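Local structure of Phosphoglucosamine/phosphogalactosamine mutase (Sulfolobus tokodaii, 2F7L) at residues Phe34-Lys39 and Asn134-Ser139; Leu195-Tyr200 and Leu348-Leu353; Val310-Lys315 and Gly324-Gly329. The protein interconverts glucosamine 6-phosphate and glucosamine 1-phosphate, and the corresponding galactosamine phosphates, for the synthesis of UDP-N-acetylhexosamines, with magnesium as cofactor. All coordinates share one frame; numbering follows the deposited sequence.

Contact 1: Phe34-Lys39 and Asn134-Ser139; sequences FGKNSK and NTIEWS
The carboxamide of N134 meets 34-39 at its amide nitrogen, where ND2 stands 4.3 Å from G35 CA, while the CB at its root touches the K36 chain. A second flat group, the W138 indole, is covered on one face by S139 CB, which sits over the ring centre within its own segment, apart from 34-39. Two surface loops thereby meet: 34-39, in the alpha/beta/alpha domain I, links helix 20-34 to strand 39-44, while the loop 134-139 lies between helix 118-130 and strand 146-147. G35 breaks the first helix with a positive phi of 97° and opens a type II beta turn that ends at S38. K36, at the second position of this turn, reaches across with its chain extended beyond CG (chi2 172°). Its aliphatic CE makes the closest contacts, 3.9 Å from N134 CB and 4.0 Å from I136 CG2, with K36 NZ 4.2 Å from I136 CG2. K36 and I136 run past each other in opposite directions. The second loop is anchored separately, as N134 N bonds to T32 OG1 of helix 20-34 and the I136 backbone pairs with S63. The contact is modest, 161 Å² in all. Within the turn, S38 OG donates to G35 O over 2.8 Å, meeting the oxygen at a C=O...OG angle of 146° and tilted from the carbonyl plane.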
loop_
_atom_site.group_PDB
_atom_site.type_symbol
_atom_site.label_atom_id
_atom_site.label_comp_id
_atom_site.label_asym_id
_atom_site.label_seq_id
_atom_site.Cartn_x
_atom_site.Cartn_y
_atom_site.Cartn_z
ATOM N N PHE A 34 16.889 -5.401 16.879
ATOM C CA PHE A 34 16.965 -3.971 17.172
ATOM C C PHE A 34 17.978 -3.695 18.287
ATOM O O PHE A 34 18.505 -2.596 18.383
ATOM C CB PHE A 34 15.592 -3.427 17.595
ATOM C CG PHE A 34 14.652 -3.154 16.458
ATOM C CD1 PHE A 34 14.939 -2.177 15.518
ATOM C CD2 PHE A 34 13.429 -3.836 16.368
ATOM C CE1 PHE A 34 14.027 -1.860 14.499
ATOM C CE2 PHE A 34 12.498 -3.535 15.350
ATOM C CZ PHE A 34 12.802 -2.537 14.411
ATOM N N GLY A 35 18.237 -4.677 19.137
ATOM C CA GLY A 35 19.196 -4.467 20.201
ATOM C C GLY A 35 18.607 -4.089 21.544
ATOM O O GLY A 35 17.449 -3.662 21.640
ATOM N N LYS A 36 19.405 -4.249 22.595
ATOM C CA LYS A 36 18.964 -3.929 23.952
ATOM C C LYS A 36 18.809 -2.426 24.103
ATOM O O LYS A 36 19.581 -1.671 23.525
ATOM C CB LYS A 36 19.977 -4.443 24.977
ATOM C CG LYS A 36 20.190 -5.937 24.955
ATOM C CD LYS A 36 21.338 -6.318 25.867
ATOM C CE LYS A 36 21.514 -7.830 25.950
ATOM N NZ LYS A 36 22.304 -8.244 27.163
ATOM N N ASN A 37 17.807 -2.004 24.874
ATOM C CA ASN A 37 17.522 -0.590 25.126
ATOM C C ASN A 37 17.042 0.188 23.917
ATOM O O ASN A 37 17.059 1.418 23.926
ATOM C CB ASN A 37 18.744 0.106 25.676
ATOM C CG ASN A 37 19.206 -0.498 26.949
ATOM O OD1 ASN A 37 20.394 -0.781 27.118
ATOM N ND2 ASN A 37 18.280 -0.702 27.873
ATOM N N SER A 38 16.642 -0.512 22.864
ATOM C CA SER A 38 16.144 0.187 21.704
ATOM C C SER A 38 14.688 0.550 22.005
ATOM O O SER A 38 13.954 -0.207 22.675
ATOM C CB SER A 38 16.246 -0.686 20.458
ATOM O OG SER A 38 15.524 -1.880 20.630
ATOM N N LYS A 39 14.281 1.723 21.533
ATOM C CA LYS A 39 12.931 2.206 21.766
ATOM C C LYS A 39 12.047 1.781 20.621
ATOM O O LYS A 39 12.218 2.264 19.506
ATOM C CB LYS A 39 12.965 3.725 21.909
ATOM C CG LYS A 39 13.658 4.193 23.173
ATOM C CD LYS A 39 13.957 5.657 23.092
ATOM C CE LYS A 39 14.300 6.207 24.455
ATOM N NZ LYS A 39 15.217 5.274 25.160
ATOM N N ASN A 134 18.945 -12.007 22.383
ATOM C CA ASN A 134 19.514 -11.246 23.481
ATOM C C ASN A 134 18.628 -11.369 24.698
ATOM O O ASN A 134 18.098 -10.367 25.172
ATOM C CB ASN A 134 19.640 -9.772 23.133
ATOM C CG ASN A 134 20.674 -9.533 22.088
ATOM O OD1 ASN A 134 21.623 -10.315 21.970
ATOM N ND2 ASN A 134 20.524 -8.447 21.325
ATOM N N THR A 135 18.445 -12.589 25.196
ATOM C CA THR A 135 17.628 -12.791 26.386
ATOM C C THR A 135 18.422 -12.142 27.502
ATOM O O THR A 135 19.627 -12.358 27.626
ATOM C CB THR A 135 17.409 -14.286 26.668
ATOM O OG1 THR A 135 16.598 -14.845 25.634
ATOM C CG2 THR A 135 16.684 -14.489 27.969
ATOM N N ILE A 136 17.750 -11.329 28.302
ATOM C CA ILE A 136 18.434 -10.618 29.366
ATOM C C ILE A 136 18.262 -11.222 30.754
ATOM O O ILE A 136 17.332 -12.003 31.004
ATOM C CB ILE A 136 17.970 -9.140 29.395
ATOM C CG1 ILE A 136 16.474 -9.073 29.757
ATOM C CG2 ILE A 136 18.209 -8.502 28.025
ATOM C CD1 ILE A 136 16.001 -7.727 30.253
ATOM N N GLU A 137 19.180 -10.850 31.651
ATOM C CA GLU A 137 19.160 -11.303 33.049
ATOM C C GLU A 137 17.936 -10.813 33.791
ATOM O O GLU A 137 17.375 -9.764 33.485
ATOM C CB GLU A 137 20.375 -10.792 33.796
ATOM C CG GLU A 137 21.663 -11.483 33.460
ATOM C CD GLU A 137 21.613 -12.966 33.775
ATOM O OE1 GLU A 137 21.256 -13.753 32.859
ATOM O OE2 GLU A 137 21.906 -13.338 34.943
ATOM N N TRP A 138 17.553 -11.574 34.801
ATOM C CA TRP A 138 16.382 -11.260 35.617
ATOM C C TRP A 138 16.480 -9.858 36.230
ATOM O O TRP A 138 15.500 -9.117 36.306
ATOM C CB TRP A 138 16.264 -12.293 36.740
ATOM C CG TRP A 138 17.427 -12.226 37.668
ATOM C CD1 TRP A 138 18.653 -12.798 37.488
ATOM C CD2 TRP A 138 17.514 -11.470 38.876
ATOM N NE1 TRP A 138 19.495 -12.447 38.503
ATOM C CE2 TRP A 138 18.829 -11.629 39.372
ATOM C CE3 TRP A 138 16.612 -10.672 39.589
ATOM C CZ2 TRP A 138 19.264 -11.019 40.552
ATOM C CZ3 TRP A 138 17.048 -10.065 40.767
ATOM C CH2 TRP A 138 18.361 -10.244 41.232
ATOM N N SER A 139 17.685 -9.514 36.663
ATOM C CA SER A 139 17.933 -8.243 37.299
ATOM C C SER A 139 17.831 -7.051 36.360
ATOM O O SER A 139 17.765 -5.908 36.820
ATOM C CB SER A 139 19.292 -8.269 37.988
ATOM O OG SER A 139 20.279 -8.774 37.122
#

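Contact 2: Leu195-Tyr200 and Leu348-Leu353; sequences LGCKIY and LMLELL
L195 and L350 mark the nearest backbone approach, with CA atoms 8.4 Å apart, a spacing that side chains must bridge. The arrangement is a junction between two alpha/beta/alpha domains: 195-200 belongs to domain II and enters its edge strand 198-201, whereas 348-353 is a piece of helix 342-356 in domain III. L195 is where the chain leaves helix 188-194, and G196, with a positive phi of 44°, turns it toward the strand, which begins at K198. The helical bonds continue through 348-353, L352 N to L348 O at 2.9 Å and L353 N to M349 O at 2.8 Å. One methyl does the bridging. L350 has CG anti to its carbonyl carbon (chi1 -71°), and its CD1 lies 3.7 Å from C197 SG and 4.1 Å from L195 CD1. The other methyl, L350 CD2, is 5.2 Å from C197 SG. The two contacts, which bury 100 Å², are between apolar side chains. They extend a larger core, since L350 also touches V175 of strand 174-178 and I168 of helix 165-171, and L195 rests on I165 and I168. A polar link lies beside it: E351 receives D164 N on OE1, while OE2 makes a salt bridge to K273 NZ and accepts a bond from W269 NE1. On the strand, away from the helix, K198 NZ donates to Y200 OH at 3.1 Å.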
loop_
_atom_site.group_PDB
_atom_site.type_symbol
_atom_site.label_atom_id
_atom_site.label_comp_id
_atom_site.label_asym_id
_atom_site.label_seq_id
_atom_site.Cartn_x
_atom_site.Cartn_y
_atom_site.Cartn_z
ATOM N N LEU A 195 -10.262 19.949 6.770
ATOM C CA LEU A 195 -10.447 20.602 5.474
ATOM C C LEU A 195 -11.925 20.984 5.311
ATOM O O LEU A 195 -12.418 21.202 4.212
ATOM C CB LEU A 195 -9.973 19.663 4.358
ATOM C CG LEU A 195 -8.593 19.092 4.733
ATOM C CD1 LEU A 195 -8.020 18.247 3.613
ATOM C CD2 LEU A 195 -7.652 20.234 5.060
ATOM N N GLY A 196 -12.621 21.074 6.434
ATOM C CA GLY A 196 -14.021 21.429 6.417
ATOM C C GLY A 196 -14.947 20.783 5.388
ATOM O O GLY A 196 -15.531 21.487 4.561
ATOM N N CYS A 197 -15.121 19.465 5.429
ATOM C CA CYS A 197 -16.013 18.816 4.474
ATOM C C CYS A 197 -17.262 18.337 5.202
ATOM O O CYS A 197 -17.289 18.291 6.426
ATOM C CB CYS A 197 -15.357 17.570 3.853
ATOM S SG CYS A 197 -13.608 17.673 3.407
ATOM N N LYS A 198 -18.302 17.995 4.445
ATOM C CA LYS A 198 -19.490 17.414 5.052
ATOM C C LYS A 198 -19.014 15.964 4.936
ATOM O O LYS A 198 -18.661 15.513 3.838
ATOM C CB LYS A 198 -20.727 17.649 4.192
ATOM C CG LYS A 198 -22.032 17.493 4.935
ATOM C CD LYS A 198 -23.198 17.640 3.976
ATOM C CE LYS A 198 -24.505 17.841 4.732
ATOM N NZ LYS A 198 -24.682 16.801 5.763
ATOM N N ILE A 199 -18.966 15.245 6.054
ATOM C CA ILE A 199 -18.450 13.881 6.041
ATOM C C ILE A 199 -19.465 12.775 6.246
ATOM O O ILE A 199 -20.228 12.790 7.208
ATOM C CB ILE A 199 -17.373 13.720 7.115
ATOM C CG1 ILE A 199 -16.338 14.830 6.973
ATOM C CG2 ILE A 199 -16.713 12.367 6.998
ATOM C CD1 ILE A 199 -15.490 15.012 8.202
ATOM N N TYR A 200 -19.476 11.820 5.322
ATOM C CA TYR A 200 -20.358 10.661 5.409
ATOM C C TYR A 200 -19.431 9.452 5.376
ATOM O O TYR A 200 -18.594 9.335 4.463
ATOM C CB TYR A 200 -21.283 10.558 4.197
ATOM C CG TYR A 200 -22.213 11.719 3.980
ATOM C CD1 TYR A 200 -21.761 12.884 3.368
ATOM C CD2 TYR A 200 -23.553 11.650 4.379
ATOM C CE1 TYR A 200 -22.610 13.951 3.157
ATOM C CE2 TYR A 200 -24.413 12.710 4.175
ATOM C CZ TYR A 200 -23.933 13.859 3.563
ATOM O OH TYR A 200 -24.768 14.921 3.357
ATOM N N LEU A 348 -4.270 15.236 -0.485
ATOM C CA LEU A 348 -3.680 15.757 -1.694
ATOM C C LEU A 348 -4.735 15.810 -2.778
ATOM O O LEU A 348 -4.738 16.718 -3.605
ATOM C CB LEU A 348 -2.524 14.876 -2.147
ATOM C CG LEU A 348 -1.245 14.997 -1.323
ATOM C CD1 LEU A 348 -0.245 13.935 -1.751
ATOM C CD2 LEU A 348 -0.661 16.384 -1.499
ATOM N N MET A 349 -5.644 14.845 -2.768
ATOM C CA MET A 349 -6.673 14.805 -3.792
ATOM C C MET A 349 -7.593 15.998 -3.660
ATOM O O MET A 349 -7.888 16.669 -4.643
ATOM C CB MET A 349 -7.480 13.508 -3.703
ATOM C CG MET A 349 -8.429 13.282 -4.882
ATOM S SD MET A 349 -7.572 13.088 -6.460
ATOM C CE MET A 349 -7.545 11.296 -6.618
ATOM N N LEU A 350 -8.055 16.255 -2.439
ATOM C CA LEU A 350 -8.933 17.396 -2.187
ATOM C C LEU A 350 -8.220 18.708 -2.537
ATOM O O LEU A 350 -8.878 19.718 -2.785
ATOM C CB LEU A 350 -9.385 17.432 -0.719
ATOM C CG LEU A 350 -10.378 16.366 -0.252
ATOM C CD1 LEU A 350 -10.859 16.704 1.139
ATOM C CD2 LEU A 350 -11.563 16.293 -1.194
ATOM N N GLU A 351 -6.888 18.705 -2.546
ATOM C CA GLU A 351 -6.177 19.921 -2.897
ATOM C C GLU A 351 -6.262 20.036 -4.415
ATOM O O GLU A 351 -6.882 20.958 -4.937
ATOM C CB GLU A 351 -4.710 19.886 -2.440
ATOM C CG GLU A 351 -4.261 21.214 -1.820
ATOM C CD GLU A 351 -2.738 21.388 -1.718
ATOM O OE1 GLU A 351 -2.292 22.333 -1.018
ATOM O OE2 GLU A 351 -1.982 20.602 -2.337
ATOM N N LEU A 352 -5.657 19.080 -5.113
ATOM C CA LEU A 352 -5.663 19.011 -6.574
ATOM C C LEU A 352 -7.064 19.325 -7.134
ATOM O O LEU A 352 -7.224 20.104 -8.071
ATOM C CB LEU A 352 -5.213 17.605 -6.989
ATOM C CG LEU A 352 -4.949 17.184 -8.438
ATOM C CD1 LEU A 352 -6.074 16.278 -8.925
ATOM C CD2 LEU A 352 -4.770 18.430 -9.310
ATOM N N LEU A 353 -8.075 18.724 -6.528
ATOM C CA LEU A 353 -9.457 18.926 -6.929
ATOM C C LEU A 353 -9.909 20.359 -6.653
ATOM O O LEU A 353 -10.665 20.946 -7.425
ATOM C CB LEU A 353 -10.345 17.950 -6.156
ATOM C CG LEU A 353 -11.585 17.398 -6.858
ATOM C CD1 LEU A 353 -12.558 18.532 -7.072
ATOM C CD2 LEU A 353 -11.204 16.743 -8.189
#

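Contact 3: Val310-Lys315 and Gly324-Gly329; sequences VDIAHK and GFEENG
I312 lays its CD1 methyl over the aliphatic part of E326, 3.5 Å from E326 CG, with the two side chains crossing at a slant. This is helix-on-sheet packing in domain III, where helix 309-318 forms the beta-alpha-beta crossover leading from strand 301-305 to strand 323-326. The helix and strand axes approach to 8.5 Å and run nearly antiparallel, at 165°. At the closest CA pair, I312 CG2 faces the bare backbone of G324, 4.4 Å from its CA. I312 CD1 also lies 3.9 Å from F325 O, a carbonyl already bonded to T283 OG1. Beyond CG, the E326 chain bends (chi2 -140°) and carries its buried carboxylate to polar partners: S309 OG bonds to OE2 and G308 N weakly to OE1. The E326 side chain lies about 8 Å from those of S97 and D245, assigned by similarity to the phosphoserine and magnesium site. With an alanine here, S309 OG and N328 ND2 would probably lose their carboxylate partner, and a gap would open beside I312 CD1. N328 ND2 reaches E326 OE2 from above the carboxylate plane, at 3.1 Å with an N-H...O angle of 157°.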
loop_
_atom_site.group_PDB
_atom_site.type_symbol
_atom_site.label_atom_id
_atom_site.label_comp_id
_atom_site.label_asym_id
_atom_site.label_seq_id
_atom_site.Cartn_x
_atom_site.Cartn_y
_atom_site.Cartn_z
ATOM N N VAL A 310 6.974 -1.864 -0.213
ATOM C CA VAL A 310 8.143 -1.612 0.619
ATOM C C VAL A 310 9.302 -1.206 -0.300
ATOM O O VAL A 310 9.935 -0.163 -0.103
ATOM C CB VAL A 310 8.564 -2.877 1.425
ATOM C CG1 VAL A 310 9.706 -2.538 2.364
ATOM C CG2 VAL A 310 7.373 -3.449 2.189
ATOM N N ASP A 311 9.566 -2.036 -1.310
ATOM C CA ASP A 311 10.634 -1.781 -2.265
ATOM C C ASP A 311 10.492 -0.395 -2.874
ATOM O O ASP A 311 11.455 0.362 -2.948
ATOM C CB ASP A 311 10.599 -2.835 -3.366
ATOM C CG ASP A 311 11.279 -4.139 -2.960
ATOM O OD1 ASP A 311 10.807 -5.220 -3.416
ATOM O OD2 ASP A 311 12.287 -4.074 -2.206
ATOM N N ILE A 312 9.290 -0.068 -3.323
ATOM C CA ILE A 312 9.029 1.229 -3.919
ATOM C C ILE A 312 9.404 2.335 -2.940
ATOM O O ILE A 312 10.126 3.267 -3.291
ATOM C CB ILE A 312 7.530 1.372 -4.297
ATOM C CG1 ILE A 312 7.209 0.445 -5.468
ATOM C CG2 ILE A 312 7.174 2.841 -4.589
ATOM C CD1 ILE A 312 5.745 0.455 -5.861
ATOM N N ALA A 313 8.909 2.234 -1.711
ATOM C CA ALA A 313 9.196 3.248 -0.705
ATOM C C ALA A 313 10.691 3.504 -0.697
ATOM O O ALA A 313 11.123 4.650 -0.723
ATOM C CB ALA A 313 8.705 2.796 0.675
ATOM N N HIS A 314 11.482 2.439 -0.688
ATOM C CA HIS A 314 12.936 2.587 -0.705
ATOM C C HIS A 314 13.457 3.204 -2.024
ATOM O O HIS A 314 14.259 4.128 -2.002
ATOM C CB HIS A 314 13.601 1.235 -0.433
ATOM C CG HIS A 314 13.565 0.824 1.010
ATOM N ND1 HIS A 314 14.147 1.570 2.013
ATOM C CD2 HIS A 314 13.037 -0.268 1.614
ATOM C CE1 HIS A 314 13.981 0.955 3.171
ATOM N NE2 HIS A 314 13.313 -0.164 2.957
ATOM N N LYS A 315 12.995 2.709 -3.168
ATOM C CA LYS A 315 13.430 3.267 -4.439
ATOM C C LYS A 315 13.085 4.754 -4.521
ATOM O O LYS A 315 13.883 5.554 -4.979
ATOM C CB LYS A 315 12.786 2.516 -5.612
ATOM C CG LYS A 315 13.375 2.868 -6.974
ATOM C CD LYS A 315 12.762 2.055 -8.095
ATOM C CE LYS A 315 13.122 2.619 -9.466
ATOM N NZ LYS A 315 14.590 2.631 -9.718
ATOM N N GLY A 324 5.762 8.166 -5.579
ATOM C CA GLY A 324 5.711 6.787 -6.013
ATOM C C GLY A 324 4.294 6.320 -5.803
ATOM O O GLY A 324 3.547 6.969 -5.089
ATOM N N PHE A 325 3.897 5.233 -6.447
ATOM C CA PHE A 325 2.562 4.693 -6.241
ATOM C C PHE A 325 2.394 3.313 -6.870
ATOM O O PHE A 325 3.223 2.876 -7.681
ATOM C CB PHE A 325 1.481 5.651 -6.757
ATOM C CG PHE A 325 1.426 5.785 -8.255
ATOM C CD1 PHE A 325 2.230 6.707 -8.922
ATOM C CD2 PHE A 325 0.556 4.993 -9.006
ATOM C CE1 PHE A 325 2.168 6.844 -10.319
ATOM C CE2 PHE A 325 0.487 5.117 -10.388
ATOM C CZ PHE A 325 1.295 6.047 -11.047
ATOM N N GLU A 326 1.337 2.616 -6.452
ATOM C CA GLU A 326 1.016 1.297 -6.974
ATOM C C GLU A 326 -0.371 1.374 -7.576
ATOM O O GLU A 326 -1.152 2.229 -7.201
ATOM C CB GLU A 326 1.012 0.237 -5.872
ATOM C CG GLU A 326 2.373 -0.150 -5.342
ATOM C CD GLU A 326 2.492 -1.655 -5.092
ATOM O OE1 GLU A 326 2.865 -2.404 -6.033
ATOM O OE2 GLU A 326 2.195 -2.097 -3.953
ATOM N N GLU A 327 -0.686 0.467 -8.492
ATOM C CA GLU A 327 -1.993 0.468 -9.128
ATOM C C GLU A 327 -3.106 0.080 -8.159
ATOM O O GLU A 327 -4.295 0.288 -8.429
ATOM C CB GLU A 327 -1.970 -0.467 -10.341
ATOM C CG GLU A 327 -1.297 -1.813 -10.126
ATOM C CD GLU A 327 -2.141 -2.781 -9.315
ATOM O OE1 GLU A 327 -3.349 -2.890 -9.613
ATOM O OE2 GLU A 327 -1.597 -3.441 -8.390
ATOM N N ASN A 328 -2.704 -0.456 -7.013
ATOM C CA ASN A 328 -3.643 -0.900 -5.985
ATOM C C ASN A 328 -4.052 0.174 -4.962
ATOM O O ASN A 328 -4.698 -0.142 -3.972
ATOM C CB ASN A 328 -3.048 -2.100 -5.226
ATOM C CG ASN A 328 -1.729 -1.758 -4.487
ATOM O OD1 ASN A 328 -1.604 -0.727 -3.811
ATOM N ND2 ASN A 328 -0.753 -2.646 -4.606
ATOM N N GLY A 329 -3.709 1.433 -5.208
ATOM C CA GLY A 329 -4.023 2.486 -4.254
ATOM C C GLY A 329 -2.686 2.669 -3.575
ATOM O O GLY A 329 -1.706 2.063 -4.005
#

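Overall arrangement
The three contacts sample different levels of this chain. Contact 1 is peripheral, its centre about 32 Å from that of the chain, and lies between two surface loops, the first of them in domain I; contact 2 joins domains II and III; contact 3 lies within domain III, about 7 Å from the chain centre. In sequence contact 1 closes first, and contact 3 is nested inside the loop that contact 2 closes. Centres of contacts 2 and 3 are about 23 Å apart, nearest atoms about 9 Å; contact 1 is about 34 Å from contact 3 and 45 Å from contact 2, centre to centre. Of the three, contact 3 comes nearest the probable magnesium site.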